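Local atomic coordinates of HAD superfamily hydrolase (PDB entry 6NQ4), a protein that probably acts as a phosphatase of the haloacid dehalogenase superfamily and binds a sodium ion. Residues Val107-Ile112 and Leu128-Gly133; Pro116-His121 and Asp135-Glu140; Ala145-Thr150 and Leu175-Ala180. All blocks are in the same frame, centred on the assembly; numbering follows the deposited sequence.

How the interactions relate
All three contacts belong to the smaller of two domains, consistent with a C2-type cap of the haloacid dehalogenase family, whose five parallel strands run in the order 137-138, 118-122, 146-149, 177-179 and 210-212. Interaction 2 pairs the first two of these strands and interaction 3 the third and fourth, while interaction 1 lies on one face of the sheet, where helix 104-114 meets a loop segment. Their centres are 10 to 11 Å apart. Along the chain, interactions 1 and 2 alternate their segments, and interaction 3 follows. Together they illustrate how sheet pairing and helix packing build a single core, distinct from the six-stranded domain that holds the sodium ion.

Interaction 1. Residues Val107-Ile112 and Leu128-Gly133; sequences VTRDLI and LAIYDG
Helix 104-114 meets the 3-10 turn that ends at Tyr131 most closely where the CA atoms of Arg109 and Ile130 stand 6.7 Å apart. In the alpha/beta layering of what is probably the cap domain, both elements lie on the same face of the five-stranded sheet, and their contact has a polar margin and an apolar interior. Arg109 supplies the polar part. Its chain folds over at chi3 (56°), which carries the guanidinium beside the end of the turn, and there NH1 and NH2 close end-on upon one backbone oxygen: Arg109 NH1 is 2.7 Å and Arg109 NH2 2.9 Å from Asp132 O. That oxygen lies in the guanidinium plane, so the two bonds fix the rotation of the group. Arg109 NH1 also reaches Ile130 O at 2.8 Å, through a weaker, more bent bond, and so bridges the carbonyl of Ile130 in the turn and that of Asp132 just after it. The methylene CG of Arg109 lies against Ile130 CG1, the two side chains running antiparallel to each other where they pass.

Deeper in, the contact is hydrocarbon. Ile130 sends CG1 anti to its backbone N (chi1 -162°), extending the branch toward the helix until its CD1 is 3.8 Å from Ile112 CD1, with the methyl of Thr108 a little farther off. Ile112 CD1 also touches Tyr131 CE1 at 4.1 Å, and Ile112 and Tyr131 both rest on Ile119 and Val148 of the sheet. The Tyr131 ring has Ile130 CG2 over the centre of one face, while its hydroxyl is hydrogen-bonded to His121 ND1. The arginine is held here by backbone oxygens, the Asp132 carboxylate making no direct contact with the guanidinium: Asp132 OD2 is 6.1 Å from Arg109 NH1.

Interaction 2. Residues Pro116-His121 and Asp135-Glu140; sequences PRRIFH and DVELVE
Parallel strand pairing at the margin of a five-stranded sheet brings Arg118 beside Glu137 and Ile119 beside Leu138. Strand 137-138 is one of the two edge strands, the end-to-end directions of the touching parts differ by 50°, and the pairing is short. Three backbone bonds make it: Glu137 N gives to Arg117 O at 2.8 Å, Ile119 N to Glu137 O at 2.9 Å, and Val139 N to Ile119 O at 2.9 Å. Where the strands part, a water takes over, accepting from His121 N and donating to Val139 O.

Arg118 and Glu137 share one face and, with Arg117 and Asp135 at the strand starts, form a salt-bridge network. Arg117 NH2 meets Asp135 OD1 at a very short 2.5 Å, a length to be read with caution, and its NE makes a weak bond to Asp135 O. CG of Arg117 stands between its backbone N and carbonyl carbon (chi1 77°), turning the chain toward the neighbouring segment. Glu137 OE1 is shared: Arg118 NH1 approaches at 3.4 Å, with the guanidinium almost perpendicular to the carboxylate, and Arg117 NH1 stays at a long 3.8 Å. Val139 CG1 lies over one face of the Arg118 guanidinium.

The other face is oily. Ile119 CD1 reaches Val136 CG1 at 3.6 Å, and Ile119 CG2 packs on Leu138 CD2; Ile112 of helix 104-114 covers Ile119 and Val136. Such chemistry implies a strand edge held by its backbone bonds and apolar face, with two arginines whose charges would be partly offset by two carboxylates at the surface.

Interaction 3. Residues Ala145-Thr150 and Leu175-Ala180; sequences AGVVCT and LPFICA
Val147 faces Phe177, Val148 faces Ile178 and Cys149 faces Cys179 across two central parallel strands, which cross at -18° and are joined through helix 164-172 as a beta-alpha-beta unit. The donors and acceptors of residues 146-149 are accounted for in turn. Val147 N gives to Pro176 O at 2.9 Å, and Val147 O receives Ile178 N at 2.9 Å; one step on, Cys149 N gives to Ile178 O at 2.8 Å and Cys149 O receives Ala180 N at 2.9 Å. Val147 and Cys149 thus spend both their backbone polar atoms on segment 175-180. Gly146 and Val148 turn theirs the opposite way, to strand 118-122, where they bond with Arg118, Phe120 and Ile122. Beyond the strands, Leu175 O is bonded to the Tyr203 hydroxyl and Ala180 O to Ser104 OG, while the side-chain hydroxyl of Thr150 is bonded to Glu127 OE1.

With these polar atoms so matched, the side chains can be apolar on both faces. On one, Val147 CG1 touches Phe177 CD2 at 3.9 Å and Cys149 CB comes to 3.4 Å from Phe177 CZ, both approaching the ring obliquely. With chi1 at -172° the Phe177 ring points away from its own amide and reaches both Val147 and Cys149 of the adjacent strand. The Cys149 sulfur makes an oblique sulfur-aromatic contact with this ring, and the ring of Tyr203 stacks on that of Phe177. On the other, the side chains of Val148 and Ile178 run alongside each other in the same direction, Val148 CG2 being 4.1 Å from Ile178 CD1, under Thr108, Leu111 and Ile112 of helix 104-114. At the start, Leu175 CD1 meets Val147 CG2 at 4.0 Å. The consequence is that buried strand 146-149 can be lined with hydrocarbon and sulfur, its amides and carbonyls finding partners along both edges.

Interaction 1. Residues Val107-Ile112 and Leu128-Gly133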
loop_
_atom_site.group_PDB
_atom_site.type_symbol
_atom_site.label_atom_id
_atom_site.label_comp_id
_atom_site.label_asym_id
_atom_site.label_seq_id
_atom_site.Cartn_x
_atom_site.Cartn_y
_atom_site.Cartn_z
ATOM N N VAL A 107 -2.172 -7.669 -5.630
ATOM C CA VAL A 107 -3.291 -8.473 -5.149
ATOM C C VAL A 107 -4.633 -7.971 -5.668
ATOM O O VAL A 107 -5.584 -8.754 -5.761
ATOM C CB VAL A 107 -3.284 -8.635 -3.617
ATOM C CG1 VAL A 107 -2.143 -9.525 -3.188
ATOM C CG2 VAL A 107 -3.247 -7.290 -2.898
ATOM N N THR A 108 -4.732 -6.691 -6.028
ATOM C CA THR A 108 -5.966 -6.183 -6.619
ATOM C C THR A 108 -6.246 -6.842 -7.965
ATOM O O THR A 108 -7.411 -6.970 -8.359
ATOM C CB THR A 108 -5.890 -4.654 -6.731
ATOM O OG1 THR A 108 -5.744 -4.086 -5.423
ATOM C CG2 THR A 108 -7.152 -4.068 -7.333
ATOM N N ARG A 109 -5.197 -7.286 -8.667
ATOM C CA ARG A 109 -5.398 -7.971 -9.942
ATOM C C ARG A 109 -6.311 -9.180 -9.796
ATOM O O ARG A 109 -7.086 -9.479 -10.706
ATOM C CB ARG A 109 -4.055 -8.367 -10.546
ATOM C CG ARG A 109 -3.319 -7.187 -11.128
ATOM C CD ARG A 109 -1.874 -7.523 -11.447
ATOM N NE ARG A 109 -1.699 -8.665 -12.333
ATOM C CZ ARG A 109 -1.667 -8.585 -13.663
ATOM N NH1 ARG A 109 -1.839 -7.416 -14.260
ATOM N NH2 ARG A 109 -1.472 -9.678 -14.408
ATOM N N ASP A 110 -6.271 -9.856 -8.649
ATOM C CA ASP A 110 -7.178 -10.980 -8.440
ATOM C C ASP A 110 -8.641 -10.523 -8.378
ATOM O O ASP A 110 -9.531 -11.188 -8.921
ATOM C CB ASP A 110 -6.753 -11.772 -7.198
ATOM C CG ASP A 110 -5.330 -12.312 -7.310
ATOM O OD1 ASP A 110 -4.934 -12.735 -8.416
ATOM O OD2 ASP A 110 -4.598 -12.301 -6.296
ATOM N N LEU A 111 -8.915 -9.390 -7.726
ATOM C CA LEU A 111 -10.262 -8.825 -7.757
ATOM C C LEU A 111 -10.658 -8.430 -9.170
ATOM O O LEU A 111 -11.796 -8.674 -9.593
ATOM C CB LEU A 111 -10.357 -7.599 -6.838
ATOM C CG LEU A 111 -10.225 -7.847 -5.341
ATOM C CD1 LEU A 111 -10.172 -6.505 -4.603
ATOM C CD2 LEU A 111 -11.373 -8.723 -4.841
ATOM N N ILE A 112 -9.737 -7.818 -9.920
ATOM C CA ILE A 112 -10.083 -7.353 -11.263
ATOM C C ILE A 112 -10.487 -8.529 -12.137
ATOM O O ILE A 112 -11.474 -8.462 -12.885
ATOM C CB ILE A 112 -8.916 -6.554 -11.873
ATOM C CG1 ILE A 112 -8.664 -5.269 -11.069
ATOM C CG2 ILE A 112 -9.223 -6.183 -13.308
ATOM C CD1 ILE A 112 -7.381 -4.560 -11.443
ATOM N N LEU A 128 -2.517 2.195 -15.757
ATOM C CA LEU A 128 -3.068 1.140 -16.617
ATOM C C LEU A 128 -2.227 -0.139 -16.609
ATOM O O LEU A 128 -2.704 -1.190 -17.065
ATOM C CB LEU A 128 -3.192 1.638 -18.063
ATOM C CG LEU A 128 -4.146 2.812 -18.294
ATOM C CD1 LEU A 128 -4.031 3.267 -19.759
ATOM C CD2 LEU A 128 -5.560 2.407 -17.950
ATOM N N ALA A 129 -0.990 -0.081 -16.111
ATOM C CA ALA A 129 -0.164 -1.279 -15.994
ATOM C C ALA A 129 -0.833 -2.395 -15.185
ATOM O O ALA A 129 -0.522 -3.578 -15.401
ATOM C CB ALA A 129 1.192 -0.897 -15.394
ATOM N N ILE A 130 -1.755 -2.053 -14.278
ATOM C CA ILE A 130 -2.426 -3.056 -13.457
ATOM C C ILE A 130 -3.231 -4.052 -14.292
ATOM O O ILE A 130 -3.482 -5.176 -13.837
ATOM C CB ILE A 130 -3.311 -2.355 -12.389
ATOM C CG1 ILE A 130 -3.676 -3.317 -11.245
ATOM C CG2 ILE A 130 -4.554 -1.731 -13.050
ATOM C CD1 ILE A 130 -4.377 -2.631 -10.067
ATOM N N TYR A 131 -3.644 -3.678 -15.508
ATOM C CA TYR A 131 -4.479 -4.553 -16.332
ATOM C C TYR A 131 -3.686 -5.475 -17.238
ATOM O O TYR A 131 -4.297 -6.304 -17.926
ATOM C CB TYR A 131 -5.438 -3.729 -17.210
ATOM C CG TYR A 131 -6.251 -2.741 -16.416
ATOM C CD1 TYR A 131 -7.253 -3.175 -15.549
ATOM C CD2 TYR A 131 -6.009 -1.378 -16.523
ATOM C CE1 TYR A 131 -7.979 -2.268 -14.788
ATOM C CE2 TYR A 131 -6.735 -0.455 -15.766
ATOM C CZ TYR A 131 -7.722 -0.909 -14.912
ATOM O OH TYR A 131 -8.445 -0.014 -14.155
ATOM N N ASP A 132 -2.366 -5.327 -17.297
ATOM C CA ASP A 132 -1.571 -6.117 -18.232
ATOM C C ASP A 132 -1.797 -7.605 -18.005
ATOM O O ASP A 132 -1.656 -8.101 -16.884
ATOM C CB ASP A 132 -0.094 -5.781 -18.052
ATOM C CG ASP A 132 0.259 -4.410 -18.579
ATOM O OD1 ASP A 132 -0.501 -3.879 -19.418
ATOM O OD2 ASP A 132 1.301 -3.864 -18.158
ATOM N N GLY A 133 -2.157 -8.312 -19.076
ATOM C CA GLY A 133 -2.354 -9.747 -19.022
ATOM C C GLY A 133 -3.701 -10.196 -18.506
ATOM O O GLY A 133 -3.970 -11.404 -18.489
#

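Interaction 2. Residues Pro116-His121 and Asp135-Glu140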
loop_
_atom_site.group_PDB
_atom_site.type_symbol
_atom_site.label_atom_id
_atom_site.label_comp_id
_atom_site.label_asym_id
_atom_site.label_seq_id
_atom_site.Cartn_x
_atom_site.Cartn_y
_atom_site.Cartn_z
ATOM N N PRO A 116 -16.548 -7.880 -13.214
ATOM C CA PRO A 116 -16.996 -7.693 -14.600
ATOM C C PRO A 116 -15.828 -7.319 -15.501
ATOM O O PRO A 116 -14.923 -6.585 -15.103
ATOM C CB PRO A 116 -18.002 -6.540 -14.490
ATOM C CG PRO A 116 -18.428 -6.525 -13.039
ATOM C CD PRO A 116 -17.199 -6.939 -12.284
ATOM N N ARG A 117 -15.852 -7.820 -16.737
ATOM C CA ARG A 117 -14.699 -7.591 -17.596
ATOM C C ARG A 117 -14.740 -6.251 -18.329
ATOM O O ARG A 117 -13.686 -5.780 -18.774
ATOM C CB ARG A 117 -14.486 -8.765 -18.555
ATOM C CG ARG A 117 -15.427 -8.769 -19.712
ATOM C CD ARG A 117 -15.214 -10.008 -20.591
ATOM N NE ARG A 117 -13.831 -10.105 -21.052
ATOM C CZ ARG A 117 -13.347 -9.429 -22.089
ATOM N NH1 ARG A 117 -14.132 -8.602 -22.771
ATOM N NH2 ARG A 117 -12.079 -9.572 -22.439
ATOM N N ARG A 118 -15.911 -5.619 -18.457
ATOM C CA ARG A 118 -16.012 -4.289 -19.056
ATOM C C ARG A 118 -15.850 -3.254 -17.947
ATOM O O ARG A 118 -16.776 -3.031 -17.160
ATOM C CB ARG A 118 -17.349 -4.134 -19.768
ATOM C CG ARG A 118 -17.514 -5.127 -20.906
ATOM C CD ARG A 118 -18.927 -5.108 -21.485
ATOM N NE ARG A 118 -19.229 -3.833 -22.127
ATOM C CZ ARG A 118 -18.773 -3.470 -23.323
ATOM N NH1 ARG A 118 -17.983 -4.281 -24.013
ATOM N NH2 ARG A 118 -19.105 -2.289 -23.832
ATOM N N ILE A 119 -14.680 -2.616 -17.900
ATOM C CA ILE A 119 -14.215 -1.840 -16.754
ATOM C C ILE A 119 -14.086 -0.372 -17.126
ATOM O O ILE A 119 -13.554 -0.038 -18.188
ATOM C CB ILE A 119 -12.842 -2.373 -16.299
ATOM C CG1 ILE A 119 -13.013 -3.757 -15.675
ATOM C CG2 ILE A 119 -12.148 -1.368 -15.338
ATOM C CD1 ILE A 119 -11.692 -4.504 -15.478
ATOM N N PHE A 120 -14.553 0.506 -16.227
ATOM C CA PHE A 120 -14.270 1.933 -16.289
ATOM C C PHE A 120 -13.098 2.235 -15.357
ATOM O O PHE A 120 -13.185 2.001 -14.141
ATOM C CB PHE A 120 -15.509 2.724 -15.874
ATOM C CG PHE A 120 -15.301 4.206 -15.808
ATOM C CD1 PHE A 120 -14.934 4.936 -16.937
ATOM C CD2 PHE A 120 -15.478 4.878 -14.608
ATOM C CE1 PHE A 120 -14.765 6.322 -16.856
ATOM C CE2 PHE A 120 -15.321 6.257 -14.529
ATOM C CZ PHE A 120 -14.963 6.974 -15.648
ATOM N N HIS A 121 -12.013 2.752 -15.927
ATOM C CA HIS A 121 -10.789 3.049 -15.188
ATOM C C HIS A 121 -10.833 4.469 -14.629
ATOM O O HIS A 121 -11.095 5.425 -15.371
ATOM C CB HIS A 121 -9.595 2.912 -16.140
ATOM C CG HIS A 121 -8.282 3.336 -15.556
ATOM N ND1 HIS A 121 -7.613 2.597 -14.602
ATOM C CD2 HIS A 121 -7.495 4.409 -15.823
ATOM C CE1 HIS A 121 -6.470 3.195 -14.307
ATOM N NE2 HIS A 121 -6.371 4.293 -15.038
ATOM N N ASP A 135 -7.889 -10.463 -18.683
ATOM C CA ASP A 135 -8.863 -10.593 -19.770
ATOM C C ASP A 135 -9.999 -9.595 -19.554
ATOM O O ASP A 135 -11.145 -9.945 -19.251
ATOM C CB ASP A 135 -9.370 -12.025 -19.866
ATOM C CG ASP A 135 -10.391 -12.216 -20.985
ATOM O OD1 ASP A 135 -10.451 -11.371 -21.905
ATOM O OD2 ASP A 135 -11.139 -13.216 -20.934
ATOM N N VAL A 136 -9.657 -8.319 -19.731
ATOM C CA VAL A 136 -10.581 -7.228 -19.460
ATOM C C VAL A 136 -10.604 -6.263 -20.634
ATOM O O VAL A 136 -9.724 -6.271 -21.497
ATOM C CB VAL A 136 -10.234 -6.482 -18.159
ATOM C CG1 VAL A 136 -10.250 -7.445 -16.987
ATOM C CG2 VAL A 136 -8.873 -5.794 -18.283
ATOM N N GLU A 137 -11.638 -5.421 -20.656
ATOM C CA GLU A 137 -11.800 -4.410 -21.691
ATOM C C GLU A 137 -12.071 -3.077 -21.020
ATOM O O GLU A 137 -13.064 -2.939 -20.299
ATOM C CB GLU A 137 -12.967 -4.762 -22.614
ATOM C CG GLU A 137 -13.073 -3.851 -23.818
ATOM C CD GLU A 137 -14.229 -4.222 -24.721
ATOM O OE1 GLU A 137 -14.756 -5.348 -24.584
ATOM O OE2 GLU A 137 -14.610 -3.381 -25.562
ATOM N N LEU A 138 -11.208 -2.097 -21.260
ATOM C CA LEU A 138 -11.433 -0.768 -20.706
ATOM C C LEU A 138 -12.400 -0.010 -21.606
ATOM O O LEU A 138 -12.195 0.080 -22.825
ATOM C CB LEU A 138 -10.121 -0.003 -20.556
ATOM C CG LEU A 138 -9.088 -0.682 -19.656
ATOM C CD1 LEU A 138 -7.876 0.209 -19.522
ATOM C CD2 LEU A 138 -9.647 -1.026 -18.295
ATOM N N VAL A 139 -13.475 0.513 -21.012
ATOM C CA VAL A 139 -14.570 1.082 -21.776
ATOM C C VAL A 139 -14.928 2.455 -21.220
ATOM O O VAL A 139 -14.438 2.879 -20.171
ATOM C CB VAL A 139 -15.801 0.148 -21.826
ATOM C CG1 VAL A 139 -15.428 -1.199 -22.436
ATOM C CG2 VAL A 139 -16.394 -0.050 -20.430
ATOM N N GLU A 140 -15.761 3.165 -21.970
ATOM C CA GLU A 140 -16.297 4.432 -21.513
ATOM C C GLU A 140 -17.202 4.215 -20.311
ATOM O O GLU A 140 -17.740 3.129 -20.093
ATOM C CB GLU A 140 -17.147 5.067 -22.610
ATOM C CG GLU A 140 -16.424 5.272 -23.911
ATOM C CD GLU A 140 -15.742 6.612 -23.981
ATOM O OE1 GLU A 140 -15.591 7.262 -22.924
ATOM O OE2 GLU A 140 -15.369 7.023 -25.099
HETATM O O HOH W 1 -11.974 3.147 -18.858
#

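Interaction 3. Residues Ala145-Thr150 and Leu175-Ala180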
loop_
_atom_site.group_PDB
_atom_site.type_symbol
_atom_site.label_atom_id
_atom_site.label_comp_id
_atom_site.label_asym_id
_atom_site.label_seq_id
_atom_site.Cartn_x
_atom_site.Cartn_y
_atom_site.Cartn_z
ATOM N N ALA A 145 -19.443 -2.112 -16.705
ATOM C CA ALA A 145 -20.139 -2.965 -15.753
ATOM C C ALA A 145 -19.449 -2.999 -14.398
ATOM O O ALA A 145 -20.040 -3.486 -13.423
ATOM C CB ALA A 145 -20.274 -4.397 -16.305
ATOM N N GLY A 146 -18.226 -2.487 -14.317
ATOM C CA GLY A 146 -17.512 -2.389 -13.061
ATOM C C GLY A 146 -16.538 -1.234 -13.149
ATOM O O GLY A 146 -16.220 -0.738 -14.243
ATOM N N VAL A 147 -16.055 -0.807 -11.979
ATOM C CA VAL A 147 -15.103 0.294 -11.877
ATOM C C VAL A 147 -13.834 -0.220 -11.212
ATOM O O VAL A 147 -13.900 -0.988 -10.249
ATOM C CB VAL A 147 -15.696 1.450 -11.044
ATOM C CG1 VAL A 147 -14.681 2.565 -10.905
ATOM C CG2 VAL A 147 -16.982 1.962 -11.676
ATOM N N VAL A 148 -12.678 0.214 -11.714
ATOM C CA VAL A 148 -11.403 0.011 -11.030
ATOM C C VAL A 148 -10.772 1.369 -10.829
ATOM O O VAL A 148 -10.572 2.119 -11.795
ATOM C CB VAL A 148 -10.471 -0.922 -11.815
ATOM C CG1 VAL A 148 -9.121 -1.054 -11.108
ATOM C CG2 VAL A 148 -11.119 -2.306 -11.974
ATOM N N CYS A 149 -10.465 1.693 -9.581
ATOM C CA CYS A 149 -9.879 2.979 -9.243
ATOM C C CYS A 149 -8.469 2.746 -8.730
ATOM O O CYS A 149 -8.270 2.186 -7.642
ATOM C CB CYS A 149 -10.730 3.688 -8.197
ATOM S SG CYS A 149 -10.062 5.289 -7.707
ATOM N N THR A 150 -7.490 3.187 -9.512
ATOM C CA THR A 150 -6.096 3.153 -9.084
ATOM C C THR A 150 -5.645 4.472 -8.479
ATOM O O THR A 150 -4.629 4.491 -7.784
ATOM C CB THR A 150 -5.179 2.835 -10.269
ATOM O OG1 THR A 150 -5.353 3.838 -11.281
ATOM C CG2 THR A 150 -5.480 1.455 -10.841
ATOM N N LEU A 175 -22.679 0.105 -9.646
ATOM C CA LEU A 175 -21.477 -0.553 -10.142
ATOM C C LEU A 175 -20.553 -0.919 -8.982
ATOM O O LEU A 175 -20.388 -0.138 -8.045
ATOM C CB LEU A 175 -20.726 0.357 -11.120
ATOM C CG LEU A 175 -21.503 0.760 -12.381
ATOM C CD1 LEU A 175 -20.605 1.491 -13.364
ATOM C CD2 LEU A 175 -22.134 -0.451 -13.049
ATOM N N PRO A 176 -19.934 -2.090 -9.022
ATOM C CA PRO A 176 -18.928 -2.414 -8.010
ATOM C C PRO A 176 -17.665 -1.612 -8.277
ATOM O O PRO A 176 -17.309 -1.334 -9.428
ATOM C CB PRO A 176 -18.688 -3.915 -8.218
ATOM C CG PRO A 176 -19.020 -4.155 -9.650
ATOM C CD PRO A 176 -20.113 -3.173 -10.010
ATOM N N PHE A 177 -16.990 -1.232 -7.195
ATOM C CA PHE A 177 -15.863 -0.295 -7.237
ATOM C C PHE A 177 -14.653 -0.978 -6.610
ATOM O O PHE A 177 -14.581 -1.107 -5.387
ATOM C CB PHE A 177 -16.262 0.951 -6.440
ATOM C CG PHE A 177 -15.306 2.132 -6.516
ATOM C CD1 PHE A 177 -14.129 2.168 -5.771
ATOM C CD2 PHE A 177 -15.661 3.263 -7.244
ATOM C CE1 PHE A 177 -13.296 3.295 -5.792
ATOM C CE2 PHE A 177 -14.835 4.385 -7.276
ATOM C CZ PHE A 177 -13.653 4.399 -6.551
ATOM N N ILE A 178 -13.703 -1.422 -7.432
ATOM C CA ILE A 178 -12.460 -2.008 -6.927
ATOM C C ILE A 178 -11.483 -0.872 -6.640
ATOM O O ILE A 178 -11.206 -0.044 -7.517
ATOM C CB ILE A 178 -11.862 -2.998 -7.938
ATOM C CG1 ILE A 178 -12.754 -4.217 -8.087
ATOM C CG2 ILE A 178 -10.483 -3.434 -7.521
ATOM C CD1 ILE A 178 -12.371 -5.102 -9.262
ATOM N N CYS A 179 -10.978 -0.812 -5.408
ATOM C CA CYS A 179 -10.009 0.202 -5.005
ATOM C C CYS A 179 -8.636 -0.453 -4.958
ATOM O O CYS A 179 -8.407 -1.349 -4.134
ATOM C CB CYS A 179 -10.358 0.759 -3.624
ATOM S SG CYS A 179 -9.109 1.908 -2.971
ATOM N N ALA A 180 -7.719 0.010 -5.817
ATOM C CA ALA A 180 -6.386 -0.590 -5.896
ATOM C C ALA A 180 -5.386 -0.011 -4.896
ATOM O O ALA A 180 -4.257 -0.512 -4.811
ATOM C CB ALA A 180 -5.809 -0.470 -7.315
#